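Local structure of cysteine desulfurase (Stenotrophomonas maltophilia, 6WCI) at residues Gln55-Val58 and Gln59-Gly62; Ile235-Asp238 and Phe239-Ile242. The protein probably removes sulfur from L-cysteine, using pyridoxal 5'-phosphate, to leave L-alanine and pass the sulfur to an acceptor. One frame throughout, in Å; residues are numbered along the deposited sequence.

Contact 1: residues Gln55-Val58 and Gln59-Gly62; sequences QKPV and QVIG
Pro57 lays its ring against the side chain of Val60, CG lying 3.7 Å from Val60 CG2, and this overlap marks the first turn of helix 58-70, with Pro57 at the N-cap position. A proline has no N-H to give, and here its carbonyl accepts the first i-to-i+4 bond of the helix. Ile61 N lies in the carbonyl plane of Pro57 and gives its O a nearly straight bond (3.1 Å, 169° at the hydrogen). Val60 N also reaches Pro57 O, at 3.0 Å, but from above that plane and with a more bent N-H. The next such i-to-i+4 bond runs from Gly62 N to Val58 O at 2.9 Å.

Across the turn, Ile61 returns to the incoming loop. With CG1 set beside its backbone N (chi1 -70°), it brings CG1 to 3.8 Å from Lys56 CB. The Lys56 chain bends away beyond CG, and its ammonium is tied to the carbonyls of Gly54 and Gly249. Helix 300-316 backs the same turn, with Ala309 against Val60 and Tyr312 touching Pro57, while Tyr68 of the second subunit packs on Lys56 and Asp65 of that subunit on Ile61. Gln59 folds back at chi2 (82°) over the start of its own helix, where its buried amide oxygen OE1 finds no polar partner and rests 3.4 Å from Pro57 CB.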
ATOM      1  N   GLN B  55     -18.265   4.215   2.159  1.00 36.67           N
ATOM      2  CA  GLN B  55     -18.068   5.646   2.285  1.00 34.22           C
ATOM      3  C   GLN B  55     -17.506   5.962   3.664  1.00 35.53           C
ATOM      4  O   GLN B  55     -17.544   5.136   4.581  1.00 34.62           O
ATOM      5  CB  GLN B  55     -19.378   6.397   2.042  1.00 39.80           C
ATOM      6  CG  GLN B  55     -19.983   6.164   0.667  1.00 41.17           C
ATOM      7  CD  GLN B  55     -19.015   6.485  -0.456  1.00 37.78           C
ATOM      8  OE1 GLN B  55     -18.149   7.339  -0.315  1.00 40.33           O
ATOM      9  NE2 GLN B  55     -19.146   5.776  -1.569  1.00 39.38           N
ATOM     10  N   LYS B  56     -17.000   7.195   3.811  1.00 32.64           N
ATOM     11  CA  LYS B  56     -16.202   7.447   5.002  1.00 38.25           C
ATOM     12  C   LYS B  56     -16.898   8.444   5.920  1.00 34.21           C
ATOM     13  O   LYS B  56     -17.516   9.400   5.436  1.00 32.75           O
ATOM     14  CB  LYS B  56     -14.812   7.996   4.645  1.00 37.79           C
ATOM     15  CG  LYS B  56     -14.167   7.381   3.392  1.00 31.70           C
ATOM     16  CD  LYS B  56     -14.027   5.883   3.465  1.00 26.20           C
ATOM     17  CE  LYS B  56     -13.423   5.371   2.172  1.00 33.61           C
ATOM     18  NZ  LYS B  56     -13.401   3.887   2.070  1.00 31.54           N
ATOM     19  N   PRO B  57     -16.822   8.242   7.233  1.00 35.01           N
ATOM     20  CA  PRO B  57     -17.297   9.267   8.166  1.00 33.13           C
ATOM     21  C   PRO B  57     -16.311  10.418   8.253  1.00 30.44           C
ATOM     22  O   PRO B  57     -15.118  10.283   7.967  1.00 25.44           O
ATOM     23  CB  PRO B  57     -17.401   8.523   9.500  1.00 36.30           C
ATOM     24  CG  PRO B  57     -16.414   7.400   9.376  1.00 37.24           C
ATOM     25  CD  PRO B  57     -16.380   7.013   7.922  1.00 33.99           C
ATOM     26  N   VAL B  58     -16.835  11.574   8.663  1.00 32.62           N
ATOM     27  CA  VAL B  58     -16.024  12.780   8.680  1.00 39.03           C
ATOM     28  C   VAL B  58     -14.877  12.666   9.684  1.00 33.92           C
ATOM     29  O   VAL B  58     -13.853  13.335   9.534  1.00 31.01           O
ATOM     30  CB  VAL B  58     -16.921  13.995   8.962  1.00 39.90           C
ATOM     31  CG1 VAL B  58     -17.249  14.097  10.452  1.00 40.39           C
ATOM     32  CG2 VAL B  58     -16.260  15.239   8.440  1.00 46.66           C
ATOM     33  N   GLN B  59     -15.023  11.823  10.712  1.00 34.90           N
ATOM     34  CA  GLN B  59     -13.935  11.591  11.657  1.00 36.61           C
ATOM     35  C   GLN B  59     -12.727  10.961  10.967  1.00 32.33           C
ATOM     36  O   GLN B  59     -11.574  11.272  11.300  1.00 34.62           O
ATOM     37  CB  GLN B  59     -14.428  10.698  12.798  1.00 38.99           C
ATOM     38  CG  GLN B  59     -15.503  11.315  13.685  1.00 38.28           C
ATOM     39  CD  GLN B  59     -16.919  11.201  13.117  1.00 41.25           C
ATOM     40  OE1 GLN B  59     -17.119  10.801  11.972  1.00 43.98           O
ATOM     41  NE2 GLN B  59     -17.907  11.563  13.929  1.00 40.00           N
ATOM     42  N   VAL B  60     -12.975  10.068  10.005  1.00 25.85           N
ATOM     43  CA  VAL B  60     -11.890   9.417   9.272  1.00 32.06           C
ATOM     44  C   VAL B  60     -11.264  10.381   8.279  1.00 34.51           C
ATOM     45  O   VAL B  60     -10.035  10.498   8.189  1.00 31.07           O
ATOM     46  CB  VAL B  60     -12.410   8.160   8.559  1.00 31.59           C
ATOM     47  CG1 VAL B  60     -11.381   7.654   7.561  1.00 26.79           C
ATOM     48  CG2 VAL B  60     -12.764   7.091   9.577  1.00 33.04           C
ATOM     49  N   ILE B  61     -12.106  11.067   7.504  1.00 28.96           N
ATOM     50  CA  ILE B  61     -11.625  11.989   6.479  1.00 30.08           C
ATOM     51  C   ILE B  61     -10.769  13.077   7.113  1.00 35.61           C
ATOM     52  O   ILE B  61      -9.676  13.396   6.631  1.00 34.61           O
ATOM     53  CB  ILE B  61     -12.823  12.580   5.707  1.00 26.23           C
ATOM     54  CG1 ILE B  61     -13.467  11.501   4.843  1.00 25.84           C
ATOM     55  CG2 ILE B  61     -12.407  13.796   4.872  1.00 25.69           C
ATOM     56  CD1 ILE B  61     -14.771  11.908   4.205  1.00 23.56           C
ATOM     57  N   GLY B  62     -11.251  13.654   8.216  1.00 30.15           N
ATOM     58  CA  GLY B  62     -10.488  14.672   8.910  1.00 33.37           C
ATOM     59  C   GLY B  62      -9.255  14.135   9.615  1.00 35.66           C
ATOM     60  O   GLY B  62      -8.305  14.881   9.855  1.00 37.08           O
TER

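Contact 2: residues Ile235-Asp238 and Phe239-Ile242; sequences IGCD and FYAI
Ile235 and Tyr240 cross at about a right angle, the end of the isoleucine, CD1, resting 3.5 Å from Tyr240 CE2. Beside this meeting Cys237 turns its sulfur to the ring's edge: SG lies 5.3 Å from the centroid of the Tyr240 ring, 77° off the normal, a sulfur-aromatic contact, and is 3.9 Å from Tyr240 CB. The thiol gets there because SG sits between the backbone N and carbonyl carbon of Cys237 (chi1 58°). The Phe239 ring folds back over the peptide that precedes it, with Asp238 O over one face, 3.2 Å from Phe239 CG.

These contacts gather where the chain leaves helix 232-235 and enters strand 239-243 of the seven-stranded mixed sheet, the large-domain sheet of fold-type I pyridoxal-phosphate enzymes. Gly236 makes the exit with positive phi (79°), bringing the chain round from the helix into the strand. Strand 216-220 runs parallel on one flank, where Val219 touches both Cys237 and Tyr240, and strand 254-258 runs antiparallel on the other, with Trp257 on Cys237.

A further shell fixes the polar groups. Asp238 OD1 forms a salt bridge with Arg211 and accepts a hydrogen bond from His262, whose ring also meets Phe239 at a shallow interplanar angle, while OD2 takes the backbone N-H of Thr217. The hydroxyl of Tyr240 is hydrogen-bonded to His192 ND1. With both carboxylate oxygens so engaged, the buried Asp238 is probably held as the anion, and the cationic Arg211 would favour that state.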
ATOM      1  N   ILE B 235     -12.771 -17.391  16.516  1.00 47.19           N
ATOM      2  CA  ILE B 235     -13.051 -18.195  15.335  1.00 49.55           C
ATOM      3  C   ILE B 235     -12.198 -19.458  15.343  1.00 44.47           C
ATOM      4  O   ILE B 235     -12.655 -20.531  14.943  1.00 39.96           O
ATOM      5  CB  ILE B 235     -12.838 -17.368  14.052  1.00 48.01           C
ATOM      6  CG1 ILE B 235     -13.787 -16.166  14.025  1.00 49.49           C
ATOM      7  CG2 ILE B 235     -13.080 -18.225  12.821  1.00 44.76           C
ATOM      8  CD1 ILE B 235     -13.733 -15.375  12.731  1.00 42.69           C
ATOM      9  N   GLY B 236     -10.958 -19.359  15.817  1.00 42.61           N
ATOM     10  CA  GLY B 236     -10.080 -20.509  15.813  1.00 39.29           C
ATOM     11  C   GLY B 236      -9.458 -20.803  14.469  1.00 41.14           C
ATOM     12  O   GLY B 236      -9.113 -21.956  14.192  1.00 43.90           O
ATOM     13  N   CYS B 237      -9.322 -19.796  13.613  1.00 37.16           N
ATOM     14  CA  CYS B 237      -8.673 -19.961  12.324  1.00 39.99           C
ATOM     15  C   CYS B 237      -7.169 -19.736  12.473  1.00 39.75           C
ATOM     16  O   CYS B 237      -6.691 -19.279  13.513  1.00 37.43           O
ATOM     17  CB  CYS B 237      -9.271 -18.998  11.297  1.00 39.78           C
ATOM     18  SG  CYS B 237      -9.169 -17.225  11.745  1.00 38.10           S
ATOM     19  N   ASP B 238      -6.414 -20.076  11.421  1.00 31.21           N
ATOM     20  CA  ASP B 238      -4.974 -19.816  11.414  1.00 37.68           C
ATOM     21  C   ASP B 238      -4.605 -18.431  10.882  1.00 37.12           C
ATOM     22  O   ASP B 238      -3.564 -17.883  11.273  1.00 30.09           O
ATOM     23  CB  ASP B 238      -4.253 -20.876  10.580  1.00 37.42           C
ATOM     24  CG  ASP B 238      -4.455 -22.270  11.127  1.00 40.57           C
ATOM     25  OD1 ASP B 238      -3.807 -22.600  12.145  1.00 40.96           O
ATOM     26  OD2 ASP B 238      -5.299 -23.011  10.561  1.00 33.20           O
ATOM     27  N   PHE B 239      -5.413 -17.872   9.985  1.00 31.02           N
ATOM     28  CA  PHE B 239      -5.145 -16.596   9.326  1.00 28.37           C
ATOM     29  C   PHE B 239      -6.475 -15.937   8.999  1.00 29.06           C
ATOM     30  O   PHE B 239      -7.356 -16.601   8.464  1.00 29.76           O
ATOM     31  CB  PHE B 239      -4.395 -16.762   8.002  1.00 27.60           C
ATOM     32  CG  PHE B 239      -3.047 -17.413   8.121  1.00 38.23           C
ATOM     33  CD1 PHE B 239      -1.911 -16.648   8.360  1.00 35.14           C
ATOM     34  CD2 PHE B 239      -2.908 -18.773   7.937  1.00 32.99           C
ATOM     35  CE1 PHE B 239      -0.659 -17.251   8.449  1.00 33.26           C
ATOM     36  CE2 PHE B 239      -1.667 -19.380   8.020  1.00 35.88           C
ATOM     37  CZ  PHE B 239      -0.537 -18.616   8.277  1.00 34.43           C
ATOM     38  N   TYR B 240      -6.579 -14.620   9.230  1.00 28.98           N
ATOM     39  CA  TYR B 240      -7.795 -13.859   8.953  1.00 29.80           C
ATOM     40  C   TYR B 240      -7.417 -12.520   8.327  1.00 29.30           C
ATOM     41  O   TYR B 240      -6.597 -11.783   8.884  1.00 30.08           O
ATOM     42  CB  TYR B 240      -8.600 -13.655  10.243  1.00 35.21           C
ATOM     43  CG  TYR B 240     -10.027 -13.163  10.067  1.00 37.75           C
ATOM     44  CD1 TYR B 240     -10.308 -11.815   9.905  1.00 32.34           C
ATOM     45  CD2 TYR B 240     -11.093 -14.054  10.097  1.00 37.71           C
ATOM     46  CE1 TYR B 240     -11.634 -11.367   9.766  1.00 33.69           C
ATOM     47  CE2 TYR B 240     -12.404 -13.621   9.960  1.00 41.88           C
ATOM     48  CZ  TYR B 240     -12.670 -12.285   9.791  1.00 34.71           C
ATOM     49  OH  TYR B 240     -13.986 -11.876   9.654  1.00 42.47           O
ATOM     50  N   ALA B 241      -7.996 -12.219   7.161  1.00 31.90           N
ATOM     51  CA  ALA B 241      -7.639 -11.055   6.353  1.00 33.13           C
ATOM     52  C   ALA B 241      -8.807 -10.075   6.245  1.00 36.97           C
ATOM     53  O   ALA B 241      -9.939 -10.480   5.976  1.00 33.59           O
ATOM     54  CB  ALA B 241      -7.216 -11.498   4.950  1.00 31.91           C
ATOM     55  N   ILE B 242      -8.530  -8.777   6.412  1.00 35.29           N
ATOM     56  CA  ILE B 242      -9.546  -7.737   6.268  1.00 40.84           C
ATOM     57  C   ILE B 242      -8.998  -6.629   5.380  1.00 42.92           C
ATOM     58  O   ILE B 242      -7.798  -6.548   5.116  1.00 34.75           O
ATOM     59  CB  ILE B 242     -10.000  -7.153   7.623  1.00 37.86           C
ATOM     60  CG1 ILE B 242      -8.813  -6.520   8.342  1.00 39.96           C
ATOM     61  CG2 ILE B 242     -10.649  -8.230   8.484  1.00 36.43           C
ATOM     62  CD1 ILE B 242      -9.183  -5.676   9.551  1.00 32.66           C
TER

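Contact 1 closes well before contact 2 opens along the chain, and the two do not touch: their centres are about 27 Å apart and their nearest atoms about 12 Å. They exemplify two different transitions, loop into helix at 55-62 and helix exit into strand at 235-242. Contact 1 begins helix 58-70 at the meeting of the two subunits, whereas contact 2 is buried within one subunit, feeding strand 239-243 into the seven-stranded sheet. Further along the chain from that strand comes Lys246, which carries the pyridoxal phosphate; soon after it, Cys248 and Gly249 meet Pro57 and Lys56. The short run from strand 239-243 through Lys246 to Gly249 thus connects the sheet interior with the dimer-facing turn.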